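Local coordinates for CigR Protein (Salmonella enterica subsp. enterica serovar Typhimurium, PDB 4EW5), which is of unknown function but is probably an inner membrane protein, of which this chain is the C-terminal domain, with two copies in the assembly, at residues 19-24 with 28-33; 41-44 with 49-52; 47-50 with 54-57; 73-78 with 82-87. All coordinates share one frame; numbering follows the deposited sequence.

Contact 1 (19-24 with 28-33); sequences VARQLA and GLTGYQ. With EDO (1,2-ethanediol), chain C.
Ala-24 and Leu-29 meet where helix 11-26 ends in a Schellman motif. Gly-28 takes the positive phi that turns the chain out of the helix, and the amide of Leu-29 then folds back onto the last turn. Its bond from Leu-29 N to Ala-24 O is 2.8 Å long. The turn also brings the methyl of Ala-24 beside Leu-29, their CB atoms 4.3 Å apart, while Phe-99 covers Ala-24 from elsewhere in the fold. Arg-21 lies one turn back, and its CB leaves the helix away from the loop. A trans first torsion (chi1 178°) and a bend at chi2 carry the chain round, so that its tip returns toward Thr-30. CG and CD pass along the carbons of an ethanediol molecule that probably came from the crystallisation liquor. NE comes within 3.2 Å of C1 of this diol, which sits at the edge of the guanidinium, near its plane. NH2 makes a long, weak bond to the diol O1, and is hydrogen-bonded to Leu-101 O. NH1 bonds to Val-98 O and Asp-100 O, so backbone carbonyls of the C-terminal tail hold the group. The Arg-21 and Thr-30 side chains cross at about a right angle, with Arg-21 NH1 4.0 Å from the methyl CG2 of Thr-30, whose OG1 bonds to Glu-102 OE1.

Contact 2 (41-44 with 49-52); sequences KNLA and LPPG
Different first torsions bring Leu-43 and Leu-49 together: in Leu-43 CG stands across from the carbonyl carbon (chi1 -60°), whereas in Leu-49 it stands across from the backbone N (chi1 -164°). Within each leucine one methyl continues the chain outward and the other folds back, and it is the folded pair that touches. Leu-43 CD2 lies 3.9 Å from Leu-49 CD1, with the two side chains side by side and pointing the same way. The same Leu-43 methyl also rests against the ring of Pro-50, 3.8 Å from its CD, the ring carbon bonded to the proline nitrogen. Here the leucine and the ring run at about a right angle, and CD2 meets both a methyl and a ring methylene on one side. The backbones stay well apart, with 6.8 Å between the CA atoms of Leu-43 and Leu-49, and the contact is purely apolar. Beyond it, both leucines pack on Val-77; Leu-43 also reaches Val-82 and Ile-94, and Leu-49 reaches Val-91 and Ile-84. Leu-49, Pro-50 and Pro-51 all have polyproline II backbone angles, and this is a proline-rich loop doubling back on itself to cover one face of an antiparallel sheet with its leucines.

Contact 3 (47-50 with 54-57); sequences KPLP and AKKT
Leu-49 faces Lys-55 across a short loop, and the chain that delivers it is already tied to the body of the domain. At Lys-47 the backbone is extended and hydrogen-bonded to Val-91, the first residue of strand 91-95. Pro-48 carries the chain on, and two residues after the first bond the backbone of Leu-49 pairs with Ala-89. From there the Leu-49 side chain points toward segment 54-57. Its CD2 methyl, the branch that prolongs the chain beyond CG, lies 3.9 Å from Lys-55 CB and 4.1 Å from Lys-55 CD. The methyl therefore sits against the aliphatic part of the lysine, and the Leu-49 and Lys-55 side chains cross at a slant. Ala-54 adds a looser approach, its carbonyl O 4.4 Å from Leu-49 CD2. Lys-55 immediately precedes strand 56-57, a short, weakly bonded outermost strand of a four-stranded antiparallel sheet, whose neighbour is strand 72-77 through the backbone pairing of Lys-56 with Ile-76. Lys-55 also packs on Lys-75 and Ile-84 of the two inner strands, which sets the lysine against the same sheet as Leu-49. Lys-55 has its CG placed between the backbone N and carbonyl carbon (chi1 44°), which sends the methylenes past Leu-49 and lays CB and CD against its CD2 methyl.

Contact 4 (73-78 with 82-87); sequences EWKIVG and VLIALS
Two reciprocal pairs of backbone bonds tie Lys-75 to Val-82 and Glu-73 to Ile-84. Lys-75 N reaches Val-82 O at 2.7 Å, and the return bond from Val-82 N to Lys-75 O is 2.9 Å. Between Glu-73 and Ile-84, each N to the other's O is also 2.9 Å. Glu-73 additionally curls over its own chain: with CG anti to the backbone N (chi1 -172°) and a bend at chi2 (53°), OE1 comes back to accept from Trp-74 N at 2.8 Å through the anti lone pair. This ladder is the antiparallel beta hairpin of strands 72-77 and 80-85, in the middle of the sheet; residues 82-85, although predicted to belong to a transmembrane helix, form a strand here. At the non-hydrogen-bonded pair between the two, Leu-83 CD1 stands over the Trp-74 indole face, 3.6 Å from the centroid of the five-membered ring and 7° off its normal, a CH-pi contact. Trp-74 NE1 is bound by Pro-67 O, and Val-11 of the second subunit packs on the ring. The other sheet face carries Val-77, whose CB lies 3.6 Å from Val-82 CG2, the side chains crossing at about a right angle. Ile-84 CD1 lies 4.0 Å from Lys-75 CB.

How the contacts relate
Contact 4 is the buried centre, a backbone-bonded hairpin, and the other three are smaller and lie more toward the surface. Contacts 2 and 3 share Leu-49 and Pro-50, depend on apolar carbon rather than polar bonds, and their leucines pack on Val-77 of contact 4, so all three meet on one sheet face. Contacts 3 and 4 also share the sheet itself, through the neighbouring strands 56-57 and 72-77. Contact 1 differs in chemistry, a helix-end backbone bond beside an arginine held by tail carbonyls; it lies across the chain's centre from contact 2, their centres about 20 Å apart. It reaches contact 4 through Tyr-32, which packs on Ile-76, and both touch the second subunit.

Contact 1 (19-24 with 28-33)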
loop_
_atom_site.group_PDB
_atom_site.type_symbol
_atom_site.label_atom_id
_atom_site.label_comp_id
_atom_site.label_asym_id
_atom_site.label_seq_id
_atom_site.Cartn_x
_atom_site.Cartn_y
_atom_site.Cartn_z
ATOM N N VAL A 19 0.982 6.778 -0.105
ATOM C CA VAL A 19 0.737 7.207 -1.504
ATOM C C VAL A 19 -0.586 8.007 -1.634
ATOM O O VAL A 19 -0.657 9.010 -2.360
ATOM C CB VAL A 19 0.768 6.013 -2.504
ATOM C CG1 VAL A 19 -0.392 5.052 -2.296
ATOM C CG2 VAL A 19 0.774 6.617 -3.927
ATOM N N ALA A 20 -1.595 7.643 -0.840
ATOM C CA ALA A 20 -2.883 8.365 -0.820
ATOM C C ALA A 20 -2.658 9.764 -0.292
ATOM O O ALA A 20 -3.245 10.737 -0.825
ATOM C CB ALA A 20 -3.984 7.572 -0.020
ATOM N N ARG A 21 -1.799 9.917 0.728
ATOM C CA ARG A 21 -1.512 11.216 1.284
ATOM C C ARG A 21 -0.666 12.041 0.318
ATOM O O ARG A 21 -0.841 13.218 0.208
ATOM C CB ARG A 21 -0.842 11.110 2.650
ATOM C CG ARG A 21 -0.476 12.438 3.270
ATOM C CD ARG A 21 -1.782 13.105 3.759
ATOM N NE ARG A 21 -1.528 14.252 4.604
ATOM C CZ ARG A 21 -2.436 15.175 4.949
ATOM N NH1 ARG A 21 -3.669 15.134 4.497
ATOM N NH2 ARG A 21 -2.056 16.156 5.762
ATOM N N GLN A 22 0.277 11.418 -0.367
ATOM C CA GLN A 22 1.000 12.126 -1.450
ATOM C C GLN A 22 0.104 12.628 -2.529
ATOM O O GLN A 22 0.276 13.754 -3.008
ATOM C CB GLN A 22 2.031 11.209 -2.084
ATOM C CG GLN A 22 3.139 10.874 -1.172
ATOM C CD GLN A 22 4.002 9.728 -1.704
ATOM O OE1 GLN A 22 3.597 8.957 -2.565
ATOM N NE2 GLN A 22 5.165 9.599 -1.119
ATOM N N LEU A 23 -0.878 11.810 -2.965
ATOM C CA LEU A 23 -1.830 12.238 -3.960
ATOM C C LEU A 23 -2.665 13.398 -3.422
ATOM O O LEU A 23 -2.844 14.454 -4.078
ATOM C CB LEU A 23 -2.730 11.048 -4.329
ATOM C CG LEU A 23 -2.111 9.983 -5.225
ATOM C CD1 LEU A 23 -2.874 8.652 -5.169
ATOM C CD2 LEU A 23 -2.036 10.522 -6.667
ATOM N N ALA A 24 -3.319 13.194 -2.271
ATOM C CA ALA A 24 -4.150 14.308 -1.731
ATOM C C ALA A 24 -3.410 15.638 -1.632
ATOM O O ALA A 24 -3.914 16.671 -2.125
ATOM C CB ALA A 24 -4.748 13.902 -0.330
ATOM N N GLY A 28 -3.889 19.193 -3.851
ATOM C CA GLY A 28 -4.632 20.233 -3.134
ATOM C C GLY A 28 -5.898 19.778 -2.413
ATOM O O GLY A 28 -6.737 20.592 -2.041
ATOM N N LEU A 29 -6.023 18.504 -2.151
ATOM C CA LEU A 29 -7.215 17.941 -1.520
ATOM C C LEU A 29 -6.958 17.755 -0.018
ATOM O O LEU A 29 -6.878 16.642 0.485
ATOM C CB LEU A 29 -7.514 16.609 -2.218
ATOM C CG LEU A 29 -7.646 16.687 -3.762
ATOM C CD1 LEU A 29 -7.865 15.328 -4.428
ATOM C CD2 LEU A 29 -8.779 17.644 -4.012
ATOM N N THR A 30 -6.686 18.829 0.705
ATOM C CA THR A 30 -6.501 18.697 2.130
ATOM C C THR A 30 -7.402 19.671 2.857
ATOM O O THR A 30 -7.894 20.603 2.270
ATOM C CB THR A 30 -5.014 18.875 2.523
ATOM O OG1 THR A 30 -4.561 20.206 2.302
ATOM C CG2 THR A 30 -4.142 17.913 1.712
ATOM N N GLY A 31 -7.604 19.423 4.141
ATOM C CA GLY A 31 -8.345 20.292 4.998
ATOM C C GLY A 31 -9.790 19.921 5.080
ATOM O O GLY A 31 -10.603 20.747 5.492
ATOM N N TYR A 32 -10.119 18.694 4.756
ATOM C CA TYR A 32 -11.512 18.249 4.777
ATOM C C TYR A 32 -11.940 18.024 6.198
ATOM O O TYR A 32 -11.150 17.694 7.045
ATOM C CB TYR A 32 -11.723 16.989 4.034
ATOM C CG TYR A 32 -11.694 17.123 2.567
ATOM C CD1 TYR A 32 -10.532 17.539 1.918
ATOM C CD2 TYR A 32 -12.802 16.866 1.820
ATOM C CE1 TYR A 32 -10.498 17.628 0.551
ATOM C CE2 TYR A 32 -12.783 16.995 0.459
ATOM C CZ TYR A 32 -11.600 17.361 -0.158
ATOM O OH TYR A 32 -11.581 17.505 -1.492
ATOM N N GLN A 33 -13.208 18.282 6.473
ATOM C CA GLN A 33 -13.720 18.105 7.818
ATOM C C GLN A 33 -13.916 16.624 8.126
ATOM O O GLN A 33 -14.459 15.870 7.305
ATOM C CB GLN A 33 -15.052 18.833 7.959
ATOM C CG GLN A 33 -15.569 18.879 9.389
ATOM C CD GLN A 33 -16.647 19.924 9.549
ATOM O OE1 GLN A 33 -16.395 21.119 9.333
ATOM N NE2 GLN A 33 -17.852 19.495 9.955
HETATM C C1 EDO C . 1.336 14.602 6.084
HETATM O O1 EDO C . 1.242 16.048 6.424
HETATM C C2 EDO C . 0.640 13.652 7.096
HETATM O O2 EDO C . 1.121 12.261 7.240
#

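Contact 2 (41-44 with 49-52)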
loop_
_atom_site.group_PDB
_atom_site.type_symbol
_atom_site.label_atom_id
_atom_site.label_comp_id
_atom_site.label_asym_id
_atom_site.label_seq_id
_atom_site.Cartn_x
_atom_site.Cartn_y
_atom_site.Cartn_z
ATOM N N LYS A 41 -14.508 7.402 13.950
ATOM C CA LYS A 41 -13.546 6.285 13.780
ATOM C C LYS A 41 -14.283 4.940 13.552
ATOM O O LYS A 41 -13.697 3.865 13.691
ATOM C CB LYS A 41 -12.593 6.236 14.997
ATOM C CG LYS A 41 -11.417 7.244 14.946
ATOM C CD LYS A 41 -11.432 8.352 16.018
ATOM C CE LYS A 41 -11.295 7.809 17.444
ATOM N NZ LYS A 41 -11.068 8.871 18.487
ATOM N N ASN A 42 -15.552 5.004 13.131
ATOM C CA ASN A 42 -16.448 3.859 13.289
ATOM C C ASN A 42 -17.031 3.348 11.997
ATOM O O ASN A 42 -18.060 2.638 12.015
ATOM C CB ASN A 42 -17.567 4.222 14.274
ATOM C CG ASN A 42 -17.014 4.496 15.636
ATOM O OD1 ASN A 42 -16.189 3.731 16.106
ATOM N ND2 ASN A 42 -17.410 5.605 16.261
ATOM N N LEU A 43 -16.391 3.656 10.879
ATOM C CA LEU A 43 -16.797 3.002 9.627
ATOM C C LEU A 43 -16.476 1.525 9.759
ATOM O O LEU A 43 -15.536 1.137 10.456
ATOM C CB LEU A 43 -16.080 3.641 8.445
ATOM C CG LEU A 43 -16.366 5.121 8.263
ATOM C CD1 LEU A 43 -15.682 5.591 6.991
ATOM C CD2 LEU A 43 -17.863 5.470 8.207
ATOM N N ALA A 44 -17.308 0.673 9.199
ATOM C CA ALA A 44 -17.044 -0.760 9.316
ATOM C C ALA A 44 -16.901 -1.421 7.944
ATOM O O ALA A 44 -17.842 -1.291 7.131
ATOM C CB ALA A 44 -18.193 -1.346 10.070
ATOM N N LEU A 49 -21.957 2.447 4.289
ATOM C CA LEU A 49 -21.688 3.720 4.887
ATOM C C LEU A 49 -22.948 4.146 5.654
ATOM O O LEU A 49 -24.064 3.935 5.131
ATOM C CB LEU A 49 -21.418 4.707 3.732
ATOM C CG LEU A 49 -20.759 6.001 4.088
ATOM C CD1 LEU A 49 -19.322 5.740 4.593
ATOM C CD2 LEU A 49 -20.763 6.841 2.809
ATOM N N PRO A 50 -22.818 4.672 6.874
ATOM C CA PRO A 50 -24.046 5.007 7.627
ATOM C C PRO A 50 -24.923 6.001 6.892
ATOM O O PRO A 50 -24.398 6.812 6.117
ATOM C CB PRO A 50 -23.521 5.689 8.848
ATOM C CG PRO A 50 -22.153 5.119 9.069
ATOM C CD PRO A 50 -21.618 4.882 7.690
ATOM N N PRO A 51 -26.235 5.962 7.153
ATOM C CA PRO A 51 -27.138 6.842 6.398
ATOM C C PRO A 51 -26.871 8.326 6.743
ATOM O O PRO A 51 -26.552 8.662 7.886
ATOM C CB PRO A 51 -28.544 6.408 6.875
ATOM C CG PRO A 51 -28.356 5.004 7.427
ATOM C CD PRO A 51 -26.964 4.999 8.000
ATOM N N GLY A 52 -27.072 9.201 5.763
ATOM C CA GLY A 52 -26.893 10.618 6.017
ATOM C C GLY A 52 -25.426 11.037 6.062
ATOM O O GLY A 52 -25.132 12.172 6.413
#

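Contact 3 (47-50 with 54-57)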
loop_
_atom_site.group_PDB
_atom_site.type_symbol
_atom_site.label_atom_id
_atom_site.label_comp_id
_atom_site.label_asym_id
_atom_site.label_seq_id
_atom_site.Cartn_x
_atom_site.Cartn_y
_atom_site.Cartn_z
ATOM N N LYS A 47 -19.965 -3.356 5.910
ATOM C CA LYS A 47 -21.255 -2.743 6.163
ATOM C C LYS A 47 -21.359 -1.478 5.320
ATOM O O LYS A 47 -20.357 -0.873 4.996
ATOM C CB LYS A 47 -21.375 -2.379 7.650
ATOM C CG LYS A 47 -21.426 -3.596 8.583
ATOM C CD LYS A 47 -21.791 -3.115 9.961
ATOM C CE LYS A 47 -21.877 -4.250 10.972
ATOM N NZ LYS A 47 -22.214 -3.822 12.369
ATOM N N PRO A 48 -22.579 -1.038 5.024
ATOM C CA PRO A 48 -22.774 0.176 4.228
ATOM C C PRO A 48 -22.320 1.404 5.006
ATOM O O PRO A 48 -22.256 1.392 6.216
ATOM C CB PRO A 48 -24.269 0.268 4.046
ATOM C CG PRO A 48 -24.857 -0.863 4.781
ATOM C CD PRO A 48 -23.832 -1.763 5.313
ATOM N N LEU A 49 -21.957 2.447 4.289
ATOM C CA LEU A 49 -21.688 3.720 4.887
ATOM C C LEU A 49 -22.948 4.146 5.654
ATOM O O LEU A 49 -24.064 3.935 5.131
ATOM C CB LEU A 49 -21.418 4.707 3.732
ATOM C CG LEU A 49 -20.759 6.001 4.088
ATOM C CD1 LEU A 49 -19.322 5.740 4.593
ATOM C CD2 LEU A 49 -20.763 6.841 2.809
ATOM N N PRO A 50 -22.818 4.672 6.874
ATOM C CA PRO A 50 -24.046 5.007 7.627
ATOM C C PRO A 50 -24.923 6.001 6.892
ATOM O O PRO A 50 -24.398 6.812 6.117
ATOM C CB PRO A 50 -23.521 5.689 8.848
ATOM C CG PRO A 50 -22.153 5.119 9.069
ATOM C CD PRO A 50 -21.618 4.882 7.690
ATOM N N ALA A 54 -22.259 11.896 3.891
ATOM C CA ALA A 54 -21.844 12.204 2.525
ATOM C C ALA A 54 -20.644 11.363 2.033
ATOM O O ALA A 54 -19.704 11.094 2.779
ATOM C CB ALA A 54 -21.550 13.698 2.450
ATOM N N LYS A 55 -20.669 10.956 0.766
ATOM C CA LYS A 55 -19.498 10.368 0.137
ATOM C C LYS A 55 -19.180 11.224 -1.068
ATOM O O LYS A 55 -19.954 11.264 -1.990
ATOM C CB LYS A 55 -19.725 8.950 -0.315
ATOM C CG LYS A 55 -21.014 8.668 -1.023
ATOM C CD LYS A 55 -21.177 7.171 -1.257
ATOM C CE LYS A 55 -22.458 6.856 -1.985
ATOM N NZ LYS A 55 -23.573 6.819 -1.014
ATOM N N LYS A 56 -18.038 11.895 -1.048
ATOM C CA LYS A 56 -17.742 12.891 -2.076
ATOM C C LYS A 56 -16.852 12.358 -3.146
ATOM O O LYS A 56 -16.125 11.414 -2.945
ATOM C CB LYS A 56 -17.169 14.167 -1.426
ATOM C CG LYS A 56 -18.083 14.731 -0.363
ATOM C CD LYS A 56 -17.524 15.989 0.261
ATOM C CE LYS A 56 -18.438 16.441 1.403
ATOM N NZ LYS A 56 -18.339 17.912 1.694
ATOM N N THR A 57 -16.922 12.964 -4.315
ATOM C CA THR A 57 -16.223 12.434 -5.464
ATOM C C THR A 57 -14.772 12.686 -5.425
ATOM O O THR A 57 -14.313 13.803 -5.162
ATOM C CB THR A 57 -16.813 12.994 -6.764
ATOM O OG1 THR A 57 -18.147 12.452 -6.899
ATOM C CG2 THR A 57 -16.017 12.598 -8.001
#

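Contact 4 (73-78 with 82-87)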
loop_
_atom_site.group_PDB
_atom_site.type_symbol
_atom_site.label_atom_id
_atom_site.label_comp_id
_atom_site.label_asym_id
_atom_site.label_seq_id
_atom_site.Cartn_x
_atom_site.Cartn_y
_atom_site.Cartn_z
ATOM N N GLU A 73 -16.050 2.170 -6.057
ATOM C CA GLU A 73 -15.486 3.473 -6.342
ATOM C C GLU A 73 -14.902 4.069 -5.084
ATOM O O GLU A 73 -15.425 3.875 -3.983
ATOM C CB GLU A 73 -16.520 4.394 -6.891
ATOM C CG GLU A 73 -16.044 5.726 -7.413
ATOM C CD GLU A 73 -14.918 5.636 -8.430
ATOM O OE1 GLU A 73 -13.805 5.299 -7.996
ATOM O OE2 GLU A 73 -15.137 5.951 -9.648
ATOM N N TRP A 74 -13.819 4.808 -5.267
ATOM C CA TRP A 74 -13.140 5.494 -4.176
ATOM C C TRP A 74 -13.914 6.800 -3.886
ATOM O O TRP A 74 -14.350 7.490 -4.843
ATOM C CB TRP A 74 -11.722 5.822 -4.582
ATOM C CG TRP A 74 -10.826 4.629 -4.602
ATOM C CD1 TRP A 74 -10.374 3.913 -5.696
ATOM C CD2 TRP A 74 -10.281 3.953 -3.440
ATOM N NE1 TRP A 74 -9.568 2.896 -5.321
ATOM C CE2 TRP A 74 -9.452 2.867 -3.961
ATOM C CE3 TRP A 74 -10.338 4.172 -2.065
ATOM C CZ2 TRP A 74 -8.753 2.032 -3.139
ATOM C CZ3 TRP A 74 -9.608 3.325 -1.266
ATOM C CH2 TRP A 74 -8.830 2.286 -1.792
ATOM N N LYS A 75 -14.128 7.101 -2.610
ATOM C CA LYS A 75 -14.853 8.287 -2.182
ATOM C C LYS A 75 -14.110 8.994 -1.064
ATOM O O LYS A 75 -13.334 8.355 -0.314
ATOM C CB LYS A 75 -16.245 7.905 -1.710
ATOM C CG LYS A 75 -17.082 7.291 -2.786
ATOM C CD LYS A 75 -17.625 8.406 -3.696
ATOM C CE LYS A 75 -18.225 7.891 -4.979
ATOM N NZ LYS A 75 -18.385 9.002 -5.923
ATOM N N ILE A 76 -14.402 10.282 -0.899
ATOM C CA ILE A 76 -13.966 11.027 0.266
ATOM C C ILE A 76 -15.129 10.990 1.287
ATOM O O ILE A 76 -16.230 11.471 1.015
ATOM C CB ILE A 76 -13.674 12.471 -0.086
ATOM C CG1 ILE A 76 -12.696 12.577 -1.330
ATOM C CG2 ILE A 76 -13.074 13.245 1.114
ATOM C CD1 ILE A 76 -12.406 14.048 -1.712
ATOM N N VAL A 77 -14.831 10.492 2.473
ATOM C CA VAL A 77 -15.805 10.339 3.572
ATOM C C VAL A 77 -15.167 10.986 4.779
ATOM O O VAL A 77 -14.141 10.510 5.247
ATOM C CB VAL A 77 -16.069 8.855 3.829
ATOM C CG1 VAL A 77 -17.018 8.670 5.017
ATOM C CG2 VAL A 77 -16.661 8.253 2.588
ATOM N N GLY A 78 -15.653 12.177 5.168
ATOM C CA GLY A 78 -15.024 12.941 6.232
ATOM C C GLY A 78 -13.686 13.360 5.657
ATOM O O GLY A 78 -13.619 13.944 4.538
ATOM N N VAL A 82 -12.109 6.127 1.057
ATOM C CA VAL A 82 -12.927 4.923 1.331
ATOM C C VAL A 82 -13.370 4.311 0.014
ATOM O O VAL A 82 -13.913 5.020 -0.843
ATOM C CB VAL A 82 -14.159 5.289 2.191
ATOM C CG1 VAL A 82 -14.909 3.991 2.555
ATOM C CG2 VAL A 82 -13.743 6.097 3.439
ATOM N N LEU A 83 -13.077 3.025 -0.211
ATOM C CA LEU A 83 -13.549 2.335 -1.342
ATOM C C LEU A 83 -14.930 1.757 -0.946
ATOM O O LEU A 83 -15.049 1.034 0.069
ATOM C CB LEU A 83 -12.676 1.142 -1.674
ATOM C CG LEU A 83 -12.974 0.347 -2.953
ATOM C CD1 LEU A 83 -12.738 1.180 -4.232
ATOM C CD2 LEU A 83 -12.201 -0.944 -3.039
ATOM N N ILE A 84 -15.894 1.942 -1.826
ATOM C CA ILE A 84 -17.290 1.634 -1.490
ATOM C C ILE A 84 -17.879 0.888 -2.673
ATOM O O ILE A 84 -17.657 1.288 -3.835
ATOM C CB ILE A 84 -18.030 2.974 -1.239
ATOM C CG1 ILE A 84 -17.554 3.569 0.071
ATOM C CG2 ILE A 84 -19.513 2.819 -1.141
ATOM C CD1 ILE A 84 -18.072 4.983 0.355
ATOM N N ALA A 85 -18.572 -0.216 -2.399
ATOM C CA ALA A 85 -19.310 -0.929 -3.431
ATOM C C ALA A 85 -20.448 -0.069 -3.985
ATOM O O ALA A 85 -21.236 0.544 -3.228
ATOM C CB ALA A 85 -19.891 -2.231 -2.876
ATOM N N LEU A 86 -20.537 -0.018 -5.307
ATOM C CA LEU A 86 -21.544 0.757 -5.943
ATOM C C LEU A 86 -22.876 0.145 -5.590
ATOM O O LEU A 86 -22.993 -1.050 -5.423
ATOM C CB LEU A 86 -21.384 0.778 -7.468
ATOM C CG LEU A 86 -20.188 1.627 -7.956
ATOM C CD1 LEU A 86 -20.142 1.464 -9.499
ATOM C CD2 LEU A 86 -20.257 3.100 -7.587
ATOM N N SER A 87 -23.878 0.968 -5.525
ATOM C CA SER A 87 -25.230 0.497 -5.239
ATOM C C SER A 87 -25.424 0.179 -3.747
ATOM O O SER A 87 -26.278 0.818 -3.122
ATOM C CB SER A 87 -25.672 -0.684 -6.095
ATOM O OG SER A 87 -27.056 -1.008 -5.822
#